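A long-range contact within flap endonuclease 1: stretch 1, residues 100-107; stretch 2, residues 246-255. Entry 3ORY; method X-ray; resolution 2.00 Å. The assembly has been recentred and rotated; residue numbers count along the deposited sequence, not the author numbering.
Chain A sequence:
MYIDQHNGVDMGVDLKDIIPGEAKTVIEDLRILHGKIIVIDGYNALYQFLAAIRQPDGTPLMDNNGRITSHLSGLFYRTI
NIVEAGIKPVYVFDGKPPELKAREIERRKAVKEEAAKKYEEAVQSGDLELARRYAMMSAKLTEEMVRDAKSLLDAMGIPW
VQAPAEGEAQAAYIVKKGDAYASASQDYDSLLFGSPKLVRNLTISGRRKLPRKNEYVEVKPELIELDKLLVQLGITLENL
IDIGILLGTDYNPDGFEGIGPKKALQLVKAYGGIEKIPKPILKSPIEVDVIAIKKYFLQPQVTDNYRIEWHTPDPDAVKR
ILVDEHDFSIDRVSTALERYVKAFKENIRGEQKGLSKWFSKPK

Stretch 1 (100-107) LKAREIER
Stretch 2 246-255: LLGTDYNPDG

Stretch 1 enters a helix at Ala-102, with Lys-101 at the N-cap position. The helix runs on past Arg-107, at phi/psi near -64/-42. Stretch 2 is the end of another helix, Leu-246 and Leu-247, followed by two type I turns. The register is set by Arg-103 and Asp-250, whose CA atoms lie 4.6 Å apart. The contact buries 440 Å², both sides summed.

Leu-247 (chi1 m, chi2 t) contributes its backbone carbonyl. Arg-103 NH2 gives Leu-247 O a weak hydrogen bond of 3.1 Å. A water also joins them, accepting from Arg-103 NH1 (3.1 Å) and donating to Leu-247 O (2.9 Å).

Gly-248 leaves the helix at phi/psi 121/127. These angles call for glycine, and a CB on Gly-248 would also come 2.4 Å from Arg-103 NH2, a clash. Gly-248 O lies over one face of the Arg-103 guanidinium, 3.2 Å from Arg-103 NE, at an angle too poor for a hydrogen bond.

Thr-249 (-120/180, chi1 p) starts the first turn, its CB pointing away. Thr-249 OG1 accepts from Tyr-251 N (3.1 Å) and donates to Asn-252 OD1 (2.7 Å).

Asp-250 (-54/-28, chi1 m, chi2 -28°) reaches the helix start. Asp-250 OD1 accepts from Arg-103 N at 2.9 Å and 162°, satisfying a free amide in the first turn of the stretch 1 helix. A water donates to Asp-250 OD1 (2.6 Å) and accepts from Glu-104 N (3.0 Å). Asp-250 OD2 forms a 2.9 Å salt bridge with Lys-101 NZ, whose side chain is m, m, m, t. A short carboxylate suits this place, serving amide and ammonium together.

Tyr-251 (-88/-7, chi1 m) points away and makes no contact with stretch 1. Asn-252 (-162/70, chi1 p) closes the first turn and opens the second. Asn-252 OD1 accepts from Thr-249 N (3.0 Å).

Pro-253 (-60/-26, C-gamma endo) points toward the helix. Pro-253 CG packs on Ala-102 CB at 3.8 Å. Proline's phi fits the turn. Pro-253 O lies at the guanidinium edge and accepts from Arg-103 NH2 at 2.7 Å. Arg-103 (t, p, t, chi4 -173°) thus spans two carbonyls with NH2, and has the most area covered by the other stretch, 106 Å².

Asp-254 (-85/-11, chi1 m) brings OD1 to 3.3 Å from Glu-106 CG. Like charges sit close here, Glu-106 OE2 to Asp-254 OD1 being 4.1 Å. Glu-106 (t, m) is balanced by salt bridges to Glu-106 OE1 from Arg-107 NH1, 3.2 Å, and Arg-103 NH2, 3.3 Å, the latter through charge alone. Gly-255 (58/-146) ends the second turn.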

# COMPACT_ATOMS: atom_id res chain seq x y z
N LEU A 100 3.75 -15.66 1.94
CA LEU A 100 3.00 -16.25 3.04
C LEU A 100 2.02 -15.26 3.66
O LEU A 100 1.58 -15.44 4.79
CB LEU A 100 3.96 -16.82 4.10
CG LEU A 100 4.96 -17.87 3.59
CD1 LEU A 100 5.90 -18.29 4.71
CD2 LEU A 100 4.23 -19.08 2.97
N LYS A 101 1.68 -14.21 2.91
CA LYS A 101 0.71 -13.21 3.34
C LYS A 101 -0.65 -13.60 2.77
O LYS A 101 -0.92 -13.35 1.58
CB LYS A 101 1.12 -11.83 2.84
CG LYS A 101 2.37 -11.26 3.53
CD LYS A 101 2.04 -10.90 4.98
CE LYS A 101 1.21 -9.62 5.06
NZ LYS A 101 0.78 -9.44 6.48
N ALA A 102 -1.50 -14.19 3.60
CA ALA A 102 -2.71 -14.84 3.10
C ALA A 102 -3.71 -13.87 2.45
O ALA A 102 -4.28 -14.18 1.41
CB ALA A 102 -3.38 -15.67 4.20
N ARG A 103 -3.91 -12.70 3.05
CA ARG A 103 -4.84 -11.74 2.46
C ARG A 103 -4.31 -11.18 1.13
O ARG A 103 -5.06 -11.09 0.15
CB ARG A 103 -5.23 -10.63 3.45
CG ARG A 103 -6.15 -9.54 2.85
CD ARG A 103 -7.54 -10.09 2.46
NE ARG A 103 -8.45 -9.00 2.13
CZ ARG A 103 -9.75 -9.13 1.88
NH1 ARG A 103 -10.50 -8.06 1.61
NH2 ARG A 103 -10.32 -10.33 1.90
N GLU A 104 -3.02 -10.82 1.07
CA GLU A 104 -2.45 -10.31 -0.18
C GLU A 104 -2.61 -11.32 -1.30
O GLU A 104 -2.88 -10.96 -2.44
CB GLU A 104 -0.96 -9.96 -0.04
CG GLU A 104 -0.67 -8.72 0.78
CD GLU A 104 0.82 -8.50 0.98
OE1 GLU A 104 1.65 -9.34 0.54
OE2 GLU A 104 1.17 -7.48 1.59
N ILE A 105 -2.43 -12.60 -0.97
CA ILE A 105 -2.52 -13.65 -2.00
C ILE A 105 -3.96 -13.82 -2.47
O ILE A 105 -4.22 -13.99 -3.66
CB ILE A 105 -1.94 -14.98 -1.50
CG1 ILE A 105 -0.41 -14.87 -1.38
CG2 ILE A 105 -2.35 -16.15 -2.42
CD1 ILE A 105 0.19 -15.87 -0.45
N GLU A 106 -4.90 -13.78 -1.52
CA GLU A 106 -6.32 -13.85 -1.85
C GLU A 106 -6.77 -12.64 -2.69
O GLU A 106 -7.57 -12.79 -3.62
CB GLU A 106 -7.16 -13.96 -0.57
CG GLU A 106 -8.68 -14.11 -0.82
CD GLU A 106 -9.39 -12.77 -1.02
OE1 GLU A 106 -8.81 -11.72 -0.69
OE2 GLU A 106 -10.55 -12.77 -1.49
N ARG A 107 -6.26 -11.45 -2.34
CA ARG A 107 -6.56 -10.24 -3.09
C ARG A 107 -6.05 -10.35 -4.52
O ARG A 107 -6.78 -10.07 -5.47
CB ARG A 107 -5.98 -8.98 -2.42
CG ARG A 107 -6.66 -8.59 -1.11
CD ARG A 107 -8.10 -9.02 -1.12
NE ARG A 107 -8.98 -8.06 -1.75
CZ ARG A 107 -10.25 -8.27 -2.06
NH1 ARG A 107 -10.82 -9.46 -1.84
NH2 ARG A 107 -10.95 -7.30 -2.61
N LEU A 246 -15.19 -8.89 8.60
CA LEU A 246 -16.25 -9.29 7.67
C LEU A 246 -15.75 -9.26 6.23
O LEU A 246 -16.16 -10.09 5.40
CB LEU A 246 -17.49 -8.41 7.83
CG LEU A 246 -18.26 -8.61 9.13
CD1 LEU A 246 -19.50 -7.71 9.15
CD2 LEU A 246 -18.67 -10.06 9.29
N LEU A 247 -14.87 -8.30 5.95
CA LEU A 247 -14.30 -8.17 4.62
C LEU A 247 -13.18 -9.19 4.36
O LEU A 247 -13.01 -9.66 3.22
CB LEU A 247 -13.81 -6.73 4.39
CG LEU A 247 -14.90 -5.65 4.47
CD1 LEU A 247 -14.27 -4.28 4.20
CD2 LEU A 247 -16.03 -5.92 3.48
N GLY A 248 -12.44 -9.54 5.40
CA GLY A 248 -11.40 -10.56 5.31
C GLY A 248 -10.01 -10.07 5.68
O GLY A 248 -9.53 -9.08 5.13
N THR A 249 -9.36 -10.79 6.60
CA THR A 249 -8.00 -10.45 7.07
C THR A 249 -7.06 -11.61 6.77
O THR A 249 -7.48 -12.63 6.22
CB THR A 249 -8.00 -10.20 8.59
OG1 THR A 249 -8.26 -11.43 9.27
CG2 THR A 249 -9.08 -9.17 8.99
N ASP A 250 -5.78 -11.48 7.14
CA ASP A 250 -4.84 -12.61 7.02
C ASP A 250 -5.35 -13.85 7.74
O ASP A 250 -5.03 -14.98 7.35
CB ASP A 250 -3.47 -12.24 7.63
CG ASP A 250 -2.62 -11.42 6.69
OD1 ASP A 250 -2.77 -11.53 5.44
OD2 ASP A 250 -1.77 -10.67 7.21
N TYR A 251 -6.16 -13.65 8.78
CA TYR A 251 -6.65 -14.76 9.61
C TYR A 251 -7.95 -15.39 9.08
O TYR A 251 -8.43 -16.38 9.61
CB TYR A 251 -6.81 -14.29 11.06
CG TYR A 251 -5.52 -13.72 11.57
CD1 TYR A 251 -4.47 -14.55 11.95
CD2 TYR A 251 -5.31 -12.34 11.60
CE1 TYR A 251 -3.24 -14.03 12.36
CE2 TYR A 251 -4.09 -11.81 12.02
CZ TYR A 251 -3.07 -12.66 12.40
OH TYR A 251 -1.88 -12.14 12.82
N ASN A 252 -8.52 -14.76 8.05
CA ASN A 252 -9.73 -15.25 7.38
C ASN A 252 -9.81 -14.57 6.00
O ASN A 252 -10.65 -13.71 5.79
CB ASN A 252 -11.00 -15.02 8.24
CG ASN A 252 -11.42 -13.54 8.35
OD1 ASN A 252 -10.59 -12.65 8.63
ND2 ASN A 252 -12.72 -13.29 8.17
N PRO A 253 -8.90 -14.95 5.08
CA PRO A 253 -8.65 -14.17 3.85
C PRO A 253 -9.84 -13.99 2.90
O PRO A 253 -9.90 -12.99 2.17
CB PRO A 253 -7.51 -14.93 3.14
CG PRO A 253 -7.18 -16.11 3.97
CD PRO A 253 -7.99 -16.11 5.23
N ASP A 254 -10.80 -14.91 2.93
CA ASP A 254 -11.98 -14.81 2.07
C ASP A 254 -13.10 -13.94 2.64
O ASP A 254 -14.05 -13.60 1.93
CB ASP A 254 -12.51 -16.21 1.74
CG ASP A 254 -11.50 -17.04 0.98
OD1 ASP A 254 -10.75 -16.47 0.16
OD2 ASP A 254 -11.46 -18.27 1.20
N GLY A 255 -12.99 -13.58 3.92
CA GLY A 255 -14.07 -12.88 4.62
C GLY A 255 -15.37 -13.67 4.60
O GLY A 255 -15.36 -14.90 4.64
O HOH W 1 -13.47 -8.33 0.68
O HOH W 2 -1.73 -10.02 3.61